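Long-range contacts in envelope protein (White spot syndrome virus, PDB 7DDA), which is a viral envelope protein whose C-terminal domain binds sulfate at sites thought to be responsible for heparin binding: residues C111-F116 and I163-N168; D78-Y83 and Y100-K105. One frame throughout, in Å; residues are numbered along the deposited sequence.

Contacts 1 and 2 sit on facing sheets of one β-sandwich, their centres about 11 Å apart. Contact 1 pairs strand 110-120 with strand 160-170; contact 2 pairs strands 80-89 and 95-104 of a hairpin that ends just before strand 110-120 begins. They meet in the core: Phe165 CD2 lies 3.5 Å from Leu102 CD1, Leu167 CD1 lies 3.6 Å from Phe80 CE2, and Ile163 CD1 packs on Tyr100 CD2 at 3.8 Å. The outer faces differ in their company. That of contact 1 is turned to the other subunits of the trimer, whereas on that of contact 2 a sulfate ion lies beside His81, consistent with a heparin-binding role for this surface.

Contact 1: residues C111-F116 and I163-N168; sequences CLCRIF and IYFFLN
Phe166 O is gripped twice: it accepts a nearly straight bond from Arg114 N at 3.0 Å, and the hydroxyl of Tyr50 of the second subunit also hydrogen-bonds to it. The CA-H of Cys113 adds a weaker approach, CA to that oxygen being 3.5 Å. Arg114 O takes Phe166 N in return, one of three reciprocal pairs in this antiparallel ladder, with Leu112–Asn168 and Phe116–Tyr164 to either side. Beyond the Leu112 end, Cys111 is disulfide-bonded to Cys169. Arg114 CG stands beside its own backbone N (chi1 -60°), and a second bend, at chi2 (-69°), places CD; at the far end NH1 donates to Cys113 O at 2.7 Å, from above the carbonyl plane, while NE forms a salt bridge with Glu48 of the second subunit. The strands belong to one sheet of a β-sandwich. Into its core point Cys113, Ile115, Phe165 and Leu167; the sulfur of Cys113 lies in the plane of the Phe165 ring, at its edge, with SG 3.7 Å from CD2. On the other face Phe116 CD2 meets Tyr164 CD1 at 3.6 Å; the side chains run side by side, their rings oblique with planes 38° apart. Phe116 also makes edge-to-face contacts with Phe116 of both other subunits.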
loop_
_atom_site.group_PDB
_atom_site.type_symbol
_atom_site.label_atom_id
_atom_site.label_comp_id
_atom_site.label_asym_id
_atom_site.label_seq_id
_atom_site.Cartn_x
_atom_site.Cartn_y
_atom_site.Cartn_z
ATOM N N CYS A 111 -0.034 4.873 21.342
ATOM C CA CYS A 111 -0.034 4.690 19.897
ATOM C C CYS A 111 -1.046 3.647 19.454
ATOM O O CYS A 111 -1.359 2.693 20.174
ATOM C CB CYS A 111 1.342 4.290 19.366
ATOM S SG CYS A 111 2.632 5.534 19.572
ATOM N N LEU A 112 -1.554 3.857 18.244
ATOM C CA LEU A 112 -2.216 2.829 17.461
ATOM C C LEU A 112 -1.319 2.434 16.287
ATOM O O LEU A 112 -0.504 3.232 15.804
ATOM C CB LEU A 112 -3.574 3.320 16.968
ATOM C CG LEU A 112 -4.689 3.442 18.005
ATOM C CD1 LEU A 112 -5.898 4.066 17.350
ATOM C CD2 LEU A 112 -5.065 2.088 18.626
ATOM N N CYS A 113 -1.469 1.186 15.841
ATOM C CA CYS A 113 -0.683 0.656 14.735
ATOM C C CYS A 113 -1.590 -0.139 13.810
ATOM O O CYS A 113 -2.273 -1.067 14.256
ATOM C CB CYS A 113 0.452 -0.235 15.244
ATOM S SG CYS A 113 1.683 -0.648 13.999
ATOM N N ARG A 114 -1.590 0.207 12.522
ATOM C CA ARG A 114 -2.216 -0.614 11.494
ATOM C C ARG A 114 -1.153 -1.026 10.481
ATOM O O ARG A 114 -0.167 -0.307 10.279
ATOM C CB ARG A 114 -3.361 0.127 10.797
ATOM C CG ARG A 114 -4.485 0.554 11.721
ATOM C CD ARG A 114 -5.240 -0.645 12.219
ATOM N NE ARG A 114 -6.236 -0.300 13.233
ATOM C CZ ARG A 114 -5.964 -0.127 14.530
ATOM N NH1 ARG A 114 -4.712 -0.236 14.975
ATOM N NH2 ARG A 114 -6.943 0.165 15.380
ATOM N N ILE A 115 -1.351 -2.190 9.842
ATOM C CA ILE A 115 -0.307 -2.793 9.025
ATOM C C ILE A 115 -0.807 -3.184 7.640
ATOM O O ILE A 115 -1.991 -3.451 7.408
ATOM C CB ILE A 115 0.315 -4.041 9.678
ATOM C CG1 ILE A 115 -0.721 -5.151 9.686
ATOM C CG2 ILE A 115 0.907 -3.731 11.062
ATOM C CD1 ILE A 115 -0.196 -6.455 10.096
ATOM N N PHE A 116 0.151 -3.244 6.725
ATOM C CA PHE A 116 0.004 -3.835 5.413
ATOM C C PHE A 116 1.307 -4.570 5.106
ATOM O O PHE A 116 2.395 -4.096 5.455
ATOM C CB PHE A 116 -0.294 -2.760 4.357
ATOM C CG PHE A 116 -0.250 -3.280 2.948
ATOM C CD1 PHE A 116 -1.161 -4.233 2.522
ATOM C CD2 PHE A 116 0.750 -2.871 2.072
ATOM C CE1 PHE A 116 -1.107 -4.738 1.234
ATOM C CE2 PHE A 116 0.804 -3.368 0.782
ATOM C CZ PHE A 116 -0.129 -4.303 0.358
ATOM N N ILE A 163 6.748 -5.012 5.274
ATOM C CA ILE A 163 5.683 -4.694 6.216
ATOM C C ILE A 163 5.607 -3.182 6.374
ATOM O O ILE A 163 6.631 -2.518 6.590
ATOM C CB ILE A 163 5.901 -5.359 7.583
ATOM C CG1 ILE A 163 6.282 -6.824 7.441
ATOM C CG2 ILE A 163 4.671 -5.209 8.441
ATOM C CD1 ILE A 163 6.848 -7.393 8.749
ATOM N N TYR A 164 4.397 -2.644 6.280
ATOM C CA TYR A 164 4.161 -1.217 6.428
ATOM C C TYR A 164 3.427 -1.002 7.745
ATOM O O TYR A 164 2.360 -1.581 7.968
ATOM C CB TYR A 164 3.365 -0.655 5.242
ATOM C CG TYR A 164 4.008 -0.879 3.873
ATOM C CD1 TYR A 164 4.060 -2.147 3.301
ATOM C CD2 TYR A 164 4.554 0.177 3.156
ATOM C CE1 TYR A 164 4.648 -2.357 2.060
ATOM C CE2 TYR A 164 5.141 -0.024 1.907
ATOM C CZ TYR A 164 5.186 -1.291 1.363
ATOM O OH TYR A 164 5.770 -1.512 0.119
ATOM N N PHE A 165 4.017 -0.200 8.623
ATOM C CA PHE A 165 3.419 0.138 9.907
ATOM C C PHE A 165 2.881 1.554 9.822
ATOM O O PHE A 165 3.650 2.497 9.582
ATOM C CB PHE A 165 4.439 0.028 11.041
ATOM C CG PHE A 165 5.007 -1.347 11.215
ATOM C CD1 PHE A 165 6.063 -1.780 10.423
ATOM C CD2 PHE A 165 4.507 -2.196 12.170
ATOM C CE1 PHE A 165 6.589 -3.048 10.586
ATOM C CE2 PHE A 165 5.034 -3.451 12.335
ATOM C CZ PHE A 165 6.072 -3.880 11.547
ATOM N N PHE A 166 1.571 1.701 10.028
ATOM C CA PHE A 166 0.904 3.005 9.999
ATOM C C PHE A 166 0.617 3.418 11.436
ATOM O O PHE A 166 -0.336 2.934 12.055
ATOM C CB PHE A 166 -0.356 2.954 9.150
ATOM C CG PHE A 166 -0.115 2.416 7.760
ATOM C CD1 PHE A 166 0.608 3.155 6.837
ATOM C CD2 PHE A 166 -0.571 1.161 7.392
ATOM C CE1 PHE A 166 0.837 2.674 5.564
ATOM C CE2 PHE A 166 -0.340 0.676 6.127
ATOM C CZ PHE A 166 0.359 1.434 5.205
ATOM N N LEU A 167 1.439 4.336 11.949
ATOM C CA LEU A 167 1.476 4.672 13.365
ATOM C C LEU A 167 0.753 5.987 13.641
ATOM O O LEU A 167 0.983 6.991 12.958
ATOM C CB LEU A 167 2.930 4.734 13.828
ATOM C CG LEU A 167 3.527 3.330 13.920
ATOM C CD1 LEU A 167 5.028 3.388 13.808
ATOM C CD2 LEU A 167 3.146 2.685 15.248
ATOM N N ASN A 168 -0.128 5.970 14.637
ATOM C CA ASN A 168 -0.873 7.151 15.050
ATOM C C ASN A 168 -0.733 7.302 16.558
ATOM O O ASN A 168 -1.320 6.528 17.318
ATOM C CB ASN A 168 -2.343 7.054 14.638
ATOM C CG ASN A 168 -3.110 8.325 14.939
ATOM O OD1 ASN A 168 -4.336 8.311 15.052
ATOM N ND2 ASN A 168 -2.385 9.428 15.115
#

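Contact 2: residues D78-Y83 and Y100-K105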
loop_
_atom_site.group_PDB
_atom_site.type_symbol
_atom_site.label_atom_id
_atom_site.label_comp_id
_atom_site.label_asym_id
_atom_site.label_seq_id
_atom_site.Cartn_x
_atom_site.Cartn_y
_atom_site.Cartn_z
ATOM N N ASP A 78 14.280 6.485 16.605
ATOM C CA ASP A 78 14.375 6.227 18.035
ATOM C C ASP A 78 13.013 6.181 18.708
ATOM O O ASP A 78 12.935 5.819 19.885
ATOM C CB ASP A 78 15.225 7.305 18.720
ATOM C CG ASP A 78 16.660 7.292 18.261
ATOM O OD1 ASP A 78 17.090 6.263 17.697
ATOM O OD2 ASP A 78 17.354 8.315 18.459
ATOM N N SER A 79 11.949 6.556 17.999
ATOM C CA SER A 79 10.612 6.522 18.572
ATOM C C SER A 79 10.032 5.113 18.629
ATOM O O SER A 79 9.120 4.863 19.426
ATOM C CB SER A 79 9.675 7.427 17.773
ATOM O OG SER A 79 9.901 8.792 18.068
ATOM N N PHE A 80 10.533 4.197 17.807
ATOM C CA PHE A 80 9.987 2.856 17.723
ATOM C C PHE A 80 11.133 1.876 17.600
ATOM O O PHE A 80 12.216 2.225 17.129
ATOM C CB PHE A 80 9.036 2.720 16.535
ATOM C CG PHE A 80 7.957 3.740 16.537
ATOM C CD1 PHE A 80 6.942 3.691 17.490
ATOM C CD2 PHE A 80 7.980 4.796 15.630
ATOM C CE1 PHE A 80 5.937 4.660 17.516
ATOM C CE2 PHE A 80 6.988 5.768 15.646
ATOM C CZ PHE A 80 5.963 5.701 16.592
ATOM N N HIS A 81 10.892 0.653 18.056
ATOM C CA HIS A 81 11.834 -0.442 17.875
ATOM C C HIS A 81 11.072 -1.620 17.279
ATOM O O HIS A 81 10.050 -2.040 17.827
ATOM C CB HIS A 81 12.515 -0.822 19.208
ATOM C CG HIS A 81 13.536 -1.916 19.077
ATOM N ND1 HIS A 81 13.830 -2.789 20.105
ATOM C CD2 HIS A 81 14.318 -2.286 18.035
ATOM C CE1 HIS A 81 14.752 -3.647 19.701
ATOM N NE2 HIS A 81 15.064 -3.363 18.448
ATOM N N ILE A 82 11.556 -2.137 16.154
ATOM C CA ILE A 82 10.903 -3.225 15.430
ATOM C C ILE A 82 11.878 -4.390 15.342
ATOM O O ILE A 82 13.051 -4.204 14.998
ATOM C CB ILE A 82 10.447 -2.779 14.027
ATOM C CG1 ILE A 82 9.565 -1.532 14.136
ATOM C CG2 ILE A 82 9.712 -3.917 13.314
ATOM C CD1 ILE A 82 9.517 -0.699 12.862
ATOM N N TYR A 83 11.398 -5.588 15.651
ATOM C CA TYR A 83 12.304 -6.711 15.835
ATOM C C TYR A 83 11.580 -7.990 15.463
ATOM O O TYR A 83 10.356 -8.104 15.618
ATOM C CB TYR A 83 12.822 -6.810 17.288
ATOM C CG TYR A 83 11.749 -6.475 18.299
ATOM C CD1 TYR A 83 10.913 -7.457 18.794
ATOM C CD2 TYR A 83 11.539 -5.158 18.712
ATOM C CE1 TYR A 83 9.916 -7.152 19.700
ATOM C CE2 TYR A 83 10.536 -4.840 19.610
ATOM C CZ TYR A 83 9.733 -5.843 20.097
ATOM O OH TYR A 83 8.736 -5.549 20.991
ATOM N N TYR A 100 6.600 -10.482 14.264
ATOM C CA TYR A 100 7.364 -9.289 14.587
ATOM C C TYR A 100 6.714 -8.536 15.735
ATOM O O TYR A 100 5.509 -8.655 15.973
ATOM C CB TYR A 100 7.498 -8.390 13.349
ATOM C CG TYR A 100 8.283 -9.116 12.300
ATOM C CD1 TYR A 100 9.674 -9.055 12.277
ATOM C CD2 TYR A 100 7.640 -9.946 11.386
ATOM C CE1 TYR A 100 10.401 -9.766 11.339
ATOM C CE2 TYR A 100 8.364 -10.663 10.447
ATOM C CZ TYR A 100 9.737 -10.574 10.431
ATOM O OH TYR A 100 10.433 -11.296 9.485
ATOM N N GLY A 101 7.532 -7.773 16.450
ATOM C CA GLY A 101 7.051 -6.870 17.483
ATOM C C GLY A 101 7.456 -5.441 17.178
ATOM O O GLY A 101 8.557 -5.192 16.686
ATOM N N LEU A 102 6.557 -4.504 17.469
ATOM C CA LEU A 102 6.862 -3.080 17.442
ATOM C C LEU A 102 6.656 -2.522 18.847
ATOM O O LEU A 102 5.550 -2.605 19.397
ATOM C CB LEU A 102 5.975 -2.340 16.427
ATOM C CG LEU A 102 6.136 -0.815 16.292
ATOM C CD1 LEU A 102 5.870 -0.333 14.861
ATOM C CD2 LEU A 102 5.240 -0.058 17.268
ATOM N N ARG A 103 7.702 -1.938 19.417
ATOM C CA ARG A 103 7.606 -1.314 20.731
ATOM C C ARG A 103 7.548 0.204 20.620
ATOM O O ARG A 103 8.398 0.828 19.966
ATOM C CB ARG A 103 8.776 -1.715 21.627
ATOM C CG ARG A 103 8.451 -1.527 23.104
ATOM C CD ARG A 103 9.624 -1.920 23.997
ATOM N NE ARG A 103 10.016 -3.317 23.830
ATOM C CZ ARG A 103 9.344 -4.362 24.316
ATOM N NH1 ARG A 103 8.233 -4.187 25.025
ATOM N NH2 ARG A 103 9.783 -5.596 24.094
ATOM N N ASN A 104 6.545 0.786 21.274
ATOM C CA ASN A 104 6.449 2.230 21.422
ATOM C C ASN A 104 7.559 2.708 22.356
ATOM O O ASN A 104 7.628 2.299 23.518
ATOM C CB ASN A 104 5.059 2.594 21.954
ATOM C CG ASN A 104 4.876 4.099 22.206
ATOM O OD1 ASN A 104 5.759 4.926 21.930
ATOM N ND2 ASN A 104 3.707 4.454 22.728
ATOM N N LYS A 105 8.449 3.550 21.841
ATOM C CA LYS A 105 9.537 4.113 22.629
ATOM C C LYS A 105 9.394 5.618 22.827
ATOM O O LYS A 105 10.367 6.281 23.189
ATOM C CB LYS A 105 10.876 3.804 21.970
ATOM C CG LYS A 105 11.130 2.331 21.814
ATOM C CD LYS A 105 11.435 1.728 23.155
ATOM C CE LYS A 105 12.901 1.460 23.264
ATOM N NZ LYS A 105 13.260 0.980 24.617
#
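Tyr83 and Gly101 face each other as a hydrogen-bonded pair, each N-H donating to the other's carbonyl oxygen at 3.0 Å. His81 and Arg103 repeat the exchange two residues along, and just before strand 80-89 begins, Lys105 N still donates to Ser79 O. Between these pairs lie the non-hydrogen-bonded positions Ile82–Leu102 and Phe80–Asn104.

Apolar contacts are made on the Phe80, Ile82 and Leu102 face. The two branches of Leu102 divide the work: CD1 lies against Ile82 CG1 at 4.0 Å, and CD2 approaches Phe80 CD1. This is an antiparallel β-hairpin at one margin of its sheet, 80-89 being the outermost strand within the chain, and these side chains point into the sandwich, where Ile82 also reaches Val35 and Val37 of strand 30-40.

Aromatic and polar groups meet on the other face. Tyr83 CG sits between its backbone N and carbonyl carbon (chi1 39°), and the ring lies over Gly101, whose O is 3.4 Å from the ring plane beneath its centre. The hydroxyl reaches one face of the Arg103 guanidinium, whose plane is only 13° from that of the ring; Tyr83 OH and Arg103 NH2 are 3.3 Å apart but poorly angled for a bond. Both have firmer partners outside the pair: Tyr83 OH bonds to Glu145 and Arg103 NH1 to Asn143 O, while Arg103 NH2 makes a long, weak ion pair with Glu145.

Basic groups lie near His81, whose ring has Tyr83 CD2 over its centre. Its ND1 is 5.4 Å from Arg103 NE and 5.9 Å from Lys105 NZ, a basic neighbourhood that may help hold the sulfate ion found beside the His81 side chain.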